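Local coordinates for protein diaminopimelate decarboxylase (Aquifex aeolicus, PDB 2P3E) that probably catalyses the pyridoxal 5'-phosphate-dependent decarboxylation of meso-diaminopimelate to L-lysine, the last step of lysine biosynthesis by the diaminopimelate pathway, at residues Y39-N42 / F43-R47; S283-G286 / N287-I290; A257-D260 / L261-L264; L11-D15 / G16-I20; E90-L93 / A94-G98. All blocks are in the same frame, centred on the assembly; numbering follows the deposited sequence.

Contact 1 (Y39-N42 / F43-R47)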
loop_
_atom_site.group_PDB
_atom_site.type_symbol
_atom_site.label_atom_id
_atom_site.label_comp_id
_atom_site.label_asym_id
_atom_site.label_seq_id
_atom_site.Cartn_x
_atom_site.Cartn_y
_atom_site.Cartn_z
ATOM N N TYR B 39 16.696 -8.433 8.943
ATOM C CA TYR B 39 16.066 -9.281 9.926
ATOM C C TYR B 39 17.094 -10.057 10.761
ATOM O O TYR B 39 18.137 -10.480 10.242
ATOM C CB TYR B 39 15.116 -10.283 9.244
ATOM C CG TYR B 39 14.013 -9.638 8.429
ATOM C CD1 TYR B 39 12.800 -9.280 9.015
ATOM C CD2 TYR B 39 14.195 -9.363 7.074
ATOM C CE1 TYR B 39 11.778 -8.677 8.251
ATOM C CE2 TYR B 39 13.173 -8.782 6.302
ATOM C CZ TYR B 39 11.991 -8.437 6.893
ATOM O OH TYR B 39 11.022 -7.865 6.095
ATOM N N SER B 40 16.766 -10.260 12.036
ATOM C CA SER B 40 17.560 -11.096 12.947
ATOM C C SER B 40 16.992 -12.504 12.989
ATOM O O SER B 40 15.879 -12.733 13.470
ATOM C CB SER B 40 17.585 -10.486 14.358
ATOM O OG SER B 40 17.988 -11.451 15.341
ATOM N N SER B 41 17.786 -13.463 12.509
ATOM C CA SER B 41 17.398 -14.858 12.523
ATOM C C SER B 41 17.147 -15.361 13.950
ATOM O O SER B 41 16.119 -16.006 14.221
ATOM C CB SER B 41 18.479 -15.706 11.836
ATOM O OG SER B 41 18.083 -17.055 11.751
ATOM N N ASN B 42 18.076 -15.060 14.861
ATOM C CA ASN B 42 17.975 -15.576 16.224
ATOM C C ASN B 42 16.855 -14.936 17.022
ATOM O O ASN B 42 16.296 -15.576 17.912
ATOM C CB ASN B 42 19.312 -15.495 16.972
ATOM C CG ASN B 42 20.242 -16.622 16.589
ATOM O OD1 ASN B 42 19.927 -17.794 16.805
ATOM N ND2 ASN B 42 21.375 -16.278 15.961
ATOM N N PHE B 43 16.533 -13.677 16.717
ATOM C CA PHE B 43 15.347 -13.057 17.326
ATOM C C PHE B 43 14.071 -13.812 16.965
ATOM O O PHE B 43 13.255 -14.119 17.852
ATOM C CB PHE B 43 15.207 -11.572 16.959
ATOM C CG PHE B 43 14.094 -10.858 17.704
ATOM C CD1 PHE B 43 14.343 -10.242 18.932
ATOM C CD2 PHE B 43 12.793 -10.819 17.189
ATOM C CE1 PHE B 43 13.325 -9.588 19.624
ATOM C CE2 PHE B 43 11.768 -10.146 17.869
ATOM C CZ PHE B 43 12.044 -9.533 19.094
ATOM N N ILE B 44 13.887 -14.089 15.672
ATOM C CA ILE B 44 12.706 -14.814 15.187
ATOM C C ILE B 44 12.579 -16.174 15.885
ATOM O O ILE B 44 11.508 -16.512 16.419
ATOM C CB ILE B 44 12.725 -14.988 13.649
ATOM C CG1 ILE B 44 12.634 -13.623 12.940
ATOM C CG2 ILE B 44 11.563 -15.862 13.190
ATOM C CD1 ILE B 44 13.000 -13.661 11.459
ATOM N N LYS B 45 13.671 -16.949 15.868
ATOM C CA LYS B 45 13.706 -18.286 16.470
ATOM C C LYS B 45 13.365 -18.233 17.956
ATOM O O LYS B 45 12.602 -19.070 18.441
ATOM C CB LYS B 45 15.080 -18.970 16.266
ATOM C CG LYS B 45 15.445 -19.316 14.814
ATOM C CD LYS B 45 16.941 -19.688 14.687
ATOM C CE LYS B 45 17.294 -20.197 13.287
ATOM N NZ LYS B 45 18.663 -20.813 13.285
ATOM N N GLU B 46 13.929 -17.261 18.667
ATOM C CA GLU B 46 13.736 -17.135 20.116
ATOM C C GLU B 46 12.330 -16.675 20.511
ATOM O O GLU B 46 11.805 -17.122 21.536
ATOM C CB GLU B 46 14.776 -16.209 20.748
ATOM C CG GLU B 46 16.152 -16.857 20.838
ATOM C CD GLU B 46 17.275 -15.860 21.031
ATOM O OE1 GLU B 46 17.018 -14.717 21.464
ATOM O OE2 GLU B 46 18.432 -16.240 20.745
ATOM N N ARG B 47 11.728 -15.788 19.712
ATOM C CA ARG B 47 10.309 -15.440 19.927
ATOM C C ARG B 47 9.394 -16.646 19.738
ATOM O O ARG B 47 8.447 -16.842 20.515
ATOM C CB ARG B 47 9.847 -14.299 19.003
ATOM C CG ARG B 47 10.636 -13.005 19.173
ATOM C CD ARG B 47 10.482 -12.380 20.551
ATOM N NE ARG B 47 9.167 -11.749 20.653
ATOM C CZ ARG B 47 8.852 -10.768 21.494
ATOM N NH1 ARG B 47 9.763 -10.284 22.352
ATOM N NH2 ARG B 47 7.617 -10.274 21.479
#

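Contact 2 (S283-G286 / N287-I290)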
loop_
_atom_site.group_PDB
_atom_site.type_symbol
_atom_site.label_atom_id
_atom_site.label_comp_id
_atom_site.label_asym_id
_atom_site.label_seq_id
_atom_site.Cartn_x
_atom_site.Cartn_y
_atom_site.Cartn_z
ATOM N N SER B 283 4.136 -10.472 17.211
ATOM C CA SER B 283 5.005 -10.781 18.362
ATOM C C SER B 283 6.213 -11.658 18.016
ATOM O O SER B 283 7.154 -11.773 18.826
ATOM C CB SER B 283 4.232 -11.378 19.558
ATOM O OG SER B 283 3.491 -12.521 19.180
ATOM N N ILE B 284 6.204 -12.285 16.851
ATOM C CA ILE B 284 7.400 -13.008 16.386
ATOM C C ILE B 284 8.224 -12.135 15.444
ATOM O O ILE B 284 9.447 -12.041 15.585
ATOM C CB ILE B 284 7.026 -14.360 15.701
ATOM C CG1 ILE B 284 6.483 -15.356 16.744
ATOM C CG2 ILE B 284 8.225 -14.942 14.912
ATOM C CD1 ILE B 284 5.951 -16.662 16.109
ATOM N N MET B 285 7.557 -11.461 14.511
ATOM C CA MET B 285 8.259 -10.759 13.436
ATOM C C MET B 285 8.573 -9.278 13.675
ATOM O O MET B 285 9.544 -8.753 13.126
ATOM C CB MET B 285 7.456 -10.880 12.130
ATOM C CG MET B 285 7.571 -12.240 11.445
ATOM S SD MET B 285 9.295 -12.810 11.183
ATOM C CE MET B 285 9.997 -11.427 10.326
ATOM N N GLY B 286 7.741 -8.608 14.464
ATOM C CA GLY B 286 7.732 -7.129 14.541
ATOM C C GLY B 286 9.086 -6.524 14.839
ATOM O O GLY B 286 9.617 -5.750 14.039
ATOM N N ASN B 287 9.662 -6.895 15.984
ATOM C CA ASN B 287 10.978 -6.345 16.354
ATOM C C ASN B 287 12.160 -7.137 15.807
ATOM O O ASN B 287 13.320 -6.804 16.067
ATOM C CB ASN B 287 11.086 -6.150 17.867
ATOM C CG ASN B 287 10.520 -4.821 18.306
ATOM O OD1 ASN B 287 10.853 -3.781 17.735
ATOM N ND2 ASN B 287 9.679 -4.837 19.335
ATOM N N ALA B 288 11.848 -8.175 15.030
ATOM C CA ALA B 288 12.864 -8.966 14.328
ATOM C C ALA B 288 13.467 -8.197 13.154
ATOM O O ALA B 288 14.592 -8.484 12.732
ATOM C CB ALA B 288 12.238 -10.267 13.805
ATOM N N GLY B 289 12.699 -7.246 12.615
ATOM C CA GLY B 289 13.102 -6.531 11.417
ATOM C C GLY B 289 13.298 -5.047 11.657
ATOM O O GLY B 289 12.567 -4.423 12.444
ATOM N N ILE B 290 14.294 -4.484 10.977
ATOM C CA ILE B 290 14.525 -3.049 11.017
ATOM C C ILE B 290 14.697 -2.523 9.591
ATOM O O ILE B 290 15.158 -3.255 8.697
ATOM C CB ILE B 290 15.719 -2.642 11.928
ATOM C CG1 ILE B 290 17.048 -3.108 11.365
ATOM C CG2 ILE B 290 15.559 -3.174 13.363
ATOM C CD1 ILE B 290 18.199 -2.514 12.120
#

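Contact 3 (A257-D260 / L261-L264)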
loop_
_atom_site.group_PDB
_atom_site.type_symbol
_atom_site.label_atom_id
_atom_site.label_comp_id
_atom_site.label_asym_id
_atom_site.label_seq_id
_atom_site.Cartn_x
_atom_site.Cartn_y
_atom_site.Cartn_z
ATOM N N ALA B 257 4.979 -11.092 27.674
ATOM C CA ALA B 257 5.667 -12.278 27.161
ATOM C C ALA B 257 4.652 -13.395 26.938
ATOM O O ALA B 257 3.583 -13.391 27.561
ATOM C CB ALA B 257 6.743 -12.733 28.139
ATOM N N PRO B 258 4.964 -14.350 26.043
ATOM C CA PRO B 258 4.096 -15.521 25.963
ATOM C C PRO B 258 3.847 -16.181 27.324
ATOM O O PRO B 258 2.729 -16.593 27.606
ATOM C CB PRO B 258 4.865 -16.456 25.023
ATOM C CG PRO B 258 5.606 -15.511 24.114
ATOM C CD PRO B 258 6.033 -14.385 25.021
ATOM N N GLN B 259 4.881 -16.265 28.161
ATOM C CA GLN B 259 4.708 -16.837 29.507
ATOM C C GLN B 259 3.673 -16.100 30.362
ATOM O O GLN B 259 2.991 -16.741 31.184
ATOM C CB GLN B 259 6.042 -16.947 30.273
ATOM C CG GLN B 259 5.927 -17.835 31.532
ATOM C CD GLN B 259 5.481 -19.264 31.214
ATOM O OE1 GLN B 259 6.093 -19.964 30.393
ATOM N NE2 GLN B 259 4.418 -19.706 31.866
ATOM N N ASP B 260 3.565 -14.779 30.195
ATOM C CA ASP B 260 2.509 -14.010 30.878
ATOM C C ASP B 260 1.098 -14.438 30.457
ATOM O O ASP B 260 0.184 -14.487 31.294
ATOM C CB ASP B 260 2.666 -12.495 30.676
ATOM C CG ASP B 260 4.019 -11.989 31.111
ATOM O OD1 ASP B 260 4.495 -12.448 32.166
ATOM O OD2 ASP B 260 4.613 -11.144 30.395
ATOM N N LEU B 261 0.921 -14.723 29.163
ATOM C CA LEU B 261 -0.361 -15.209 28.657
ATOM C C LEU B 261 -0.641 -16.607 29.172
ATOM O O LEU B 261 -1.765 -16.899 29.574
ATOM C CB LEU B 261 -0.407 -15.180 27.126
ATOM C CG LEU B 261 -1.739 -15.583 26.481
ATOM C CD1 LEU B 261 -2.870 -14.585 26.785
ATOM C CD2 LEU B 261 -1.570 -15.795 24.954
ATOM N N ALA B 262 0.385 -17.463 29.187
ATOM C CA ALA B 262 0.218 -18.822 29.690
ATOM C C ALA B 262 -0.206 -18.811 31.165
ATOM O O ALA B 262 -1.079 -19.585 31.560
ATOM C CB ALA B 262 1.497 -19.643 29.493
ATOM N N ASP B 263 0.408 -17.926 31.953
ATOM C CA ASP B 263 0.078 -17.746 33.377
ATOM C C ASP B 263 -1.362 -17.274 33.568
ATOM O O ASP B 263 -2.109 -17.794 34.420
ATOM C CB ASP B 263 1.026 -16.731 34.038
ATOM C CG ASP B 263 2.485 -17.233 34.144
ATOM O OD1 ASP B 263 2.754 -18.439 33.982
ATOM O OD2 ASP B 263 3.381 -16.394 34.373
ATOM N N LEU B 264 -1.755 -16.285 32.774
ATOM C CA LEU B 264 -3.103 -15.765 32.840
ATOM C C LEU B 264 -4.149 -16.845 32.532
ATOM O O LEU B 264 -5.227 -16.844 33.135
ATOM C CB LEU B 264 -3.276 -14.586 31.881
ATOM C CG LEU B 264 -4.647 -13.880 31.900
ATOM C CD1 LEU B 264 -4.886 -13.120 33.228
ATOM C CD2 LEU B 264 -4.809 -12.962 30.689
HETATM O O HOH W 1 2.610 -13.105 34.569
#

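Contact 4 (L11-D15 / G16-I20)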
loop_
_atom_site.group_PDB
_atom_site.type_symbol
_atom_site.label_atom_id
_atom_site.label_comp_id
_atom_site.label_asym_id
_atom_site.label_seq_id
_atom_site.Cartn_x
_atom_site.Cartn_y
_atom_site.Cartn_z
ATOM N N LEU B 11 20.580 -6.077 18.988
ATOM C CA LEU B 11 20.987 -4.744 18.574
ATOM C C LEU B 11 21.941 -4.137 19.595
ATOM O O LEU B 11 21.697 -4.193 20.805
ATOM C CB LEU B 11 19.781 -3.808 18.447
ATOM C CG LEU B 11 18.912 -3.771 17.189
ATOM C CD1 LEU B 11 17.661 -2.945 17.478
ATOM C CD2 LEU B 11 19.690 -3.174 16.019
ATOM N N GLU B 12 23.004 -3.521 19.100
ATOM C CA GLU B 12 23.923 -2.794 19.971
ATOM C C GLU B 12 24.774 -1.826 19.185
ATOM O O GLU B 12 25.075 -2.056 18.007
ATOM C CB GLU B 12 24.844 -3.765 20.733
ATOM C CG GLU B 12 25.691 -4.637 19.853
ATOM C CD GLU B 12 26.742 -5.427 20.632
ATOM O OE1 GLU B 12 26.504 -5.750 21.824
ATOM O OE2 GLU B 12 27.805 -5.717 20.049
ATOM N N TYR B 13 25.171 -0.748 19.853
ATOM C CA TYR B 13 26.227 0.106 19.343
ATOM C C TYR B 13 27.600 -0.432 19.752
ATOM O O TYR B 13 27.790 -0.867 20.896
ATOM C CB TYR B 13 26.051 1.522 19.855
ATOM C CG TYR B 13 24.956 2.310 19.175
ATOM C CD1 TYR B 13 25.104 2.768 17.864
ATOM C CD2 TYR B 13 23.787 2.631 19.856
ATOM C CE1 TYR B 13 24.099 3.513 17.239
ATOM C CE2 TYR B 13 22.780 3.381 19.247
ATOM C CZ TYR B 13 22.941 3.808 17.931
ATOM O OH TYR B 13 21.943 4.550 17.346
ATOM N N ARG B 14 28.531 -0.435 18.799
ATOM C CA ARG B 14 29.936 -0.797 19.041
ATOM C C ARG B 14 30.790 0.357 18.527
ATOM O O ARG B 14 30.913 0.541 17.303
ATOM C CB ARG B 14 30.330 -2.057 18.268
ATOM C CG ARG B 14 29.611 -3.337 18.640
ATOM C CD ARG B 14 30.247 -4.517 17.883
ATOM N NE ARG B 14 29.552 -5.773 18.123
ATOM C CZ ARG B 14 29.888 -6.942 17.585
ATOM N NH1 ARG B 14 30.940 -7.047 16.772
ATOM N NH2 ARG B 14 29.171 -8.015 17.883
ATOM N N ASP B 15 31.365 1.134 19.452
ATOM C CA ASP B 15 32.199 2.304 19.110
ATOM C C ASP B 15 31.459 3.297 18.191
ATOM O O ASP B 15 32.002 3.763 17.189
ATOM C CB ASP B 15 33.531 1.844 18.485
ATOM C CG ASP B 15 34.483 2.996 18.196
ATOM O OD1 ASP B 15 34.570 3.938 19.013
ATOM O OD2 ASP B 15 35.142 2.952 17.137
ATOM N N GLY B 16 30.205 3.588 18.533
ATOM C CA GLY B 16 29.384 4.561 17.802
ATOM C C GLY B 16 28.674 4.014 16.567
ATOM O O GLY B 16 27.978 4.758 15.883
ATOM N N GLU B 17 28.852 2.722 16.284
ATOM C CA GLU B 17 28.271 2.079 15.090
ATOM C C GLU B 17 27.230 1.027 15.459
ATOM O O GLU B 17 27.478 0.166 16.310
ATOM C CB GLU B 17 29.358 1.438 14.221
ATOM C CG GLU B 17 30.271 2.437 13.494
ATOM C CD GLU B 17 29.633 3.074 12.257
ATOM O OE1 GLU B 17 28.484 2.702 11.871
ATOM O OE2 GLU B 17 30.290 3.952 11.660
ATOM N N LEU B 18 26.075 1.088 14.799
ATOM C CA LEU B 18 24.980 0.156 15.082
ATOM C C LEU B 18 25.237 -1.207 14.438
ATOM O O LEU B 18 25.594 -1.293 13.258
ATOM C CB LEU B 18 23.620 0.743 14.636
ATOM C CG LEU B 18 22.358 -0.007 15.111
ATOM C CD1 LEU B 18 22.168 0.079 16.618
ATOM C CD2 LEU B 18 21.106 0.518 14.395
ATOM N N PHE B 19 25.068 -2.258 15.233
ATOM C CA PHE B 19 25.231 -3.642 14.801
ATOM C C PHE B 19 23.946 -4.436 15.105
ATOM O O PHE B 19 23.253 -4.145 16.078
ATOM C CB PHE B 19 26.405 -4.317 15.534
ATOM C CG PHE B 19 27.775 -3.961 14.988
ATOM C CD1 PHE B 19 28.471 -4.854 14.193
ATOM C CD2 PHE B 19 28.372 -2.746 15.292
ATOM C CE1 PHE B 19 29.744 -4.534 13.689
ATOM C CE2 PHE B 19 29.647 -2.405 14.788
ATOM C CZ PHE B 19 30.326 -3.300 13.989
ATOM N N ILE B 20 23.675 -5.452 14.289
ATOM C CA ILE B 20 22.626 -6.443 14.578
ATOM C C ILE B 20 23.211 -7.827 14.377
ATOM O O ILE B 20 23.769 -8.116 13.322
ATOM C CB ILE B 20 21.353 -6.236 13.683
ATOM C CG1 ILE B 20 20.222 -7.189 14.116
ATOM C CG2 ILE B 20 21.691 -6.369 12.183
ATOM C CD1 ILE B 20 18.895 -6.907 13.450
#

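Contact 5 (E90-L93 / A94-G98)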
loop_
_atom_site.group_PDB
_atom_site.type_symbol
_atom_site.label_atom_id
_atom_site.label_comp_id
_atom_site.label_asym_id
_atom_site.label_seq_id
_atom_site.Cartn_x
_atom_site.Cartn_y
_atom_site.Cartn_z
ATOM N N GLU B 90 -1.084 -17.262 0.637
ATOM C CA GLU B 90 -0.428 -17.680 1.902
ATOM C C GLU B 90 -0.410 -19.201 2.048
ATOM O O GLU B 90 0.542 -19.769 2.598
ATOM C CB GLU B 90 -1.079 -16.996 3.111
ATOM C CG GLU B 90 -1.015 -15.448 3.052
ATOM C CD GLU B 90 -1.462 -14.765 4.344
ATOM O OE1 GLU B 90 -2.106 -15.419 5.215
ATOM O OE2 GLU B 90 -1.161 -13.557 4.485
ATOM N N LEU B 91 -1.441 -19.852 1.521
ATOM C CA LEU B 91 -1.440 -21.330 1.418
ATOM C C LEU B 91 -0.240 -21.804 0.579
ATOM O O LEU B 91 0.525 -22.673 1.004
ATOM C CB LEU B 91 -2.751 -21.845 0.831
ATOM C CG LEU B 91 -2.836 -23.383 0.646
ATOM C CD1 LEU B 91 -2.805 -24.135 1.990
ATOM C CD2 LEU B 91 -4.063 -23.784 -0.163
ATOM N N TYR B 92 -0.108 -21.220 -0.611
ATOM C CA TYR B 92 1.014 -21.489 -1.532
ATOM C C TYR B 92 2.329 -21.294 -0.806
ATOM O O TYR B 92 3.202 -22.167 -0.836
ATOM C CB TYR B 92 0.886 -20.584 -2.773
ATOM C CG TYR B 92 2.174 -20.184 -3.485
ATOM C CD1 TYR B 92 2.604 -20.865 -4.624
ATOM C CD2 TYR B 92 2.927 -19.089 -3.044
ATOM C CE1 TYR B 92 3.776 -20.499 -5.296
ATOM C CE2 TYR B 92 4.113 -18.721 -3.695
ATOM C CZ TYR B 92 4.522 -19.430 -4.820
ATOM O OH TYR B 92 5.671 -19.043 -5.469
ATOM N N LEU B 93 2.442 -20.156 -0.123
ATOM C CA LEU B 93 3.647 -19.790 0.593
ATOM C C LEU B 93 3.963 -20.751 1.725
ATOM O O LEU B 93 5.100 -21.224 1.849
ATOM C CB LEU B 93 3.481 -18.378 1.117
ATOM C CG LEU B 93 4.689 -17.584 1.572
ATOM C CD1 LEU B 93 5.557 -17.172 0.383
ATOM C CD2 LEU B 93 4.093 -16.390 2.238
ATOM N N ALA B 94 2.954 -21.079 2.535
ATOM C CA ALA B 94 3.155 -22.009 3.660
ATOM C C ALA B 94 3.661 -23.354 3.123
ATOM O O ALA B 94 4.634 -23.915 3.645
ATOM C CB ALA B 94 1.839 -22.193 4.454
ATOM N N LYS B 95 3.008 -23.838 2.064
ATOM C CA LYS B 95 3.354 -25.132 1.449
ATOM C C LYS B 95 4.761 -25.164 0.848
ATOM O O LYS B 95 5.488 -26.135 1.045
ATOM C CB LYS B 95 2.289 -25.556 0.421
ATOM C CG LYS B 95 1.006 -26.093 1.075
ATOM C CD LYS B 95 -0.182 -26.152 0.104
ATOM C CE LYS B 95 -0.160 -27.383 -0.776
ATOM N NZ LYS B 95 -1.404 -27.509 -1.600
ATOM N N LYS B 96 5.146 -24.089 0.155
ATOM C CA LYS B 96 6.487 -23.930 -0.397
ATOM C C LYS B 96 7.545 -23.884 0.681
ATOM O O LYS B 96 8.683 -24.334 0.463
ATOM C CB LYS B 96 6.597 -22.632 -1.207
ATOM C CG LYS B 96 5.999 -22.696 -2.595
ATOM C CD LYS B 96 7.008 -23.194 -3.618
ATOM C CE LYS B 96 6.416 -23.091 -5.007
ATOM N NZ LYS B 96 7.246 -23.837 -6.002
ATOM N N ALA B 97 7.189 -23.320 1.831
ATOM C CA ALA B 97 8.105 -23.259 2.963
ATOM C C ALA B 97 8.172 -24.558 3.778
ATOM O O ALA B 97 8.870 -24.620 4.792
ATOM C CB ALA B 97 7.757 -22.063 3.863
ATOM N N GLY B 98 7.457 -25.588 3.341
ATOM C CA GLY B 98 7.525 -26.891 3.999
ATOM C C GLY B 98 6.560 -27.086 5.160
ATOM O O GLY B 98 6.621 -28.109 5.852
#

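Contact 1 (Y39-N42 / F43-R47)
S40 caps the first turn of the helix that begins at S41: its OG accepts the backbone N-H of F43, with OG 3.0 Å from F43 N and an angle of 155° at the hydrogen. The torsion that allows this sets OG opposite the backbone N (chi1 162°), on the side of the carbonyl carbon. The same OG lies 3.2 Å from F43 CB and is also hydrogen-bonded to E21. With an alanine here, the N-H of F43 would probably lose its cap and the E21 carboxylate one of its partners. K45 CB and CG run alongside the carbonyl of S41, CG coming to 3.4 Å from S41 O; CD continues past that oxygen, and CE reaches S41 OG at 3.6 Å. NZ then forms a long, weak ion pair with E397, whose carboxylate also binds S41 OG. Backbone bonds I44 N to S40 O (3.3 Å) and K45 N to S41 O (3.1 Å, 171° at the hydrogen) show that helical bonding starts at the cap. The turn thus joins strand 36-40 to helix 41-54, with I44 packed against helices 70-78 and 282-285 and S41 against strand 392-397.

Contact 2 (S283-G286 / N287-I290)
M285 and A288 meet where the chain passes from helix 282-285 toward strand 289-301, and their side chains are directed differently. The CB of A288 points back toward the preceding segment, resting 3.2 Å from M285 O and 3.8 Å from I284 O, so a methyl group sits against two successive carbonyl oxygens. The M285 side chain starts out away from segment 287-290 but folds over on itself, all three of its torsions lying near -60° (chi3 -54°). That curl brings the terminal methyl round, and M285 CE ends 4.3 Å from A288 CB as a loose apolar contact. The backbone adds a weak bond from A288 N to M285 O, 3.0 Å long but bent to 134° at the hydrogen. N287 is turned the other way: its CB points away from segment 283-286, and its amide bonds S373 through OD1 and the K248 carbonyl through ND2. All the touching residues are buried, just after P280 and R282, which probably bind the cofactor and, for R282, also the substrate. The connection leads into strand 289-301, which pairs with strand 36-40. M285 packs on L72 of helix 70-78 and on Y39 of strand 36-40, and A288 lies against helix 41-54.

Contact 3 (A257-D260 / L261-L264)
Q259 and D263 are brought together by two different side-chain courses. In Q259, CG stands opposite the backbone N (chi1 -167°) and the chain then bends at chi2 (59°), which carries the amide along the helix toward the next turn. In D263, CG lies beside its own N, and the carboxylate leans back over Q259. NE2 of Q259 donates to OD1 of D263 at 3.0 Å in a nearly straight bond. OD1 lies in the plane of the amide, yet the N-H comes from above the plane of the carboxylate, the two planes being 46° apart. The backbone bond from D263 N to Q259 O (2.9 Å) links the same i, i+4 pair. Three residues before D263, D260 turns back to the helix start, where OD2 accepts A257 N at 2.7 Å. A water donates to D260 OD1 at 3.1 Å and, weakly, to D263 OD2. P258 and L261 turn to the buried side, where they meet helix 41-54 and Y215 respectively, within the beta-alpha-beta unit of strands 238-240 and 275-278. Chemically, two carboxylates with D260 OD1 4.7 Å from D263 OD2 share a helix N terminus; the amide, the A257 N-H and the water probably offset their mutual repulsion.

Contact 4 (L11-D15 / G16-I20)
R14 and F19 form the main polar-aromatic contact of this hairpin. The extended arginine chain lies across the ring: R14 CD sits over its centre, 3.7 Å from the F19 centroid, as a CH-pi contact. Farther out the guanidinium lies flat on the same ring, planes 16° apart and R14 CZ 4.6 Å from the F19 centroid, a cation-pi stack. A salt bridge helps to hold its rotation, since R14 NE donates at 2.6 Å to E12 OE2, close to the guanidinium plane. A second CH-pi contact involves Y13 and L18: L18 CD1 stands over the middle of the Y13 ring, 4.0 Å from its centroid. Apolar packing extends it, with L11 CD2 4.1 Å from L18 CD1. Backbone bonds join the hydrogen-bonded pairs E12-F19 and R14-E17; F19 N reaches E12 O at 2.8 Å, and the bond from E17 N to R14 O closes the turn. D15 and G16 occupy the corner of this type I' turn, both with positive phi. The two strands run antiparallel, their directions 145° apart, in a hairpin whose Y13 and L18 pack on L4 of helix 3-7 and I329 of strand 328-330. L18 and I20 also touch L25 of helix 25-32, and Y13 OH bonds the P330 carbonyl.

Contact 5 (E90-L93 / A94-G98)
Y92 and K96 meet one turn apart near the end of helix 88-96. K96 CG stands over one face of the ring near its rim, 4.2 Å from the Y92 centroid, in a CH-pi contact, and K96 CE passes the CE1 edge at 3.7 Å from Y92 CE1. The bend at chi2 (-88°) turns the lysine chain past the CE1 side of the ring. Y92 OH is hydrogen-bonded to D411 of the second subunit, whose Y410 also meets the ring. An alanine here would probably leave that aspartate without its phenol partner and K96 CG without the ring face it rests on. The backbone carbonyls of 90-93 are each taken by the N-H four residues on, from A94 to A97; the shortest of these bonds is A94 N to E90 O at 2.7 Å. E90 N bonds S87 OG, E90 OE1 accepts V86 N, and K95 NZ bonds S122 OG after K95 CD has passed L91 CD1 at 3.8 Å. G98 N closes on K95 O, and the positive phi of G98 completes a Schellman motif, the C-terminal close of a helix in a beta-alpha-beta unit of the TIM-type barrel, with E90 packed on K65, the probable cofactor lysine.

In the fold
From the N terminus, contact 4 comes first, a hairpin closed by its own turn. Contact 1 follows where strand 36-40 passes into helix 41-54, then contact 5 and contact 3, which lie on separate helices of the barrel domain, and finally contact 2, where helix 282-285 hands the chain to strand 289-301. All five are local and in series, so none encloses or crosses another. Contacts 1 and 2 nonetheless touch: R47 NE lies 2.7 Å from S283 O, and strands 36-40 and 289-301 are neighbours in one sheet. Contact 4 reaches both through I20 and L11. Contacts 3 and 5 touch none of the others, though contact 3 packs on the helix of contact 1; their centres are about 29 Å apart. Contact 5 faces the second subunit.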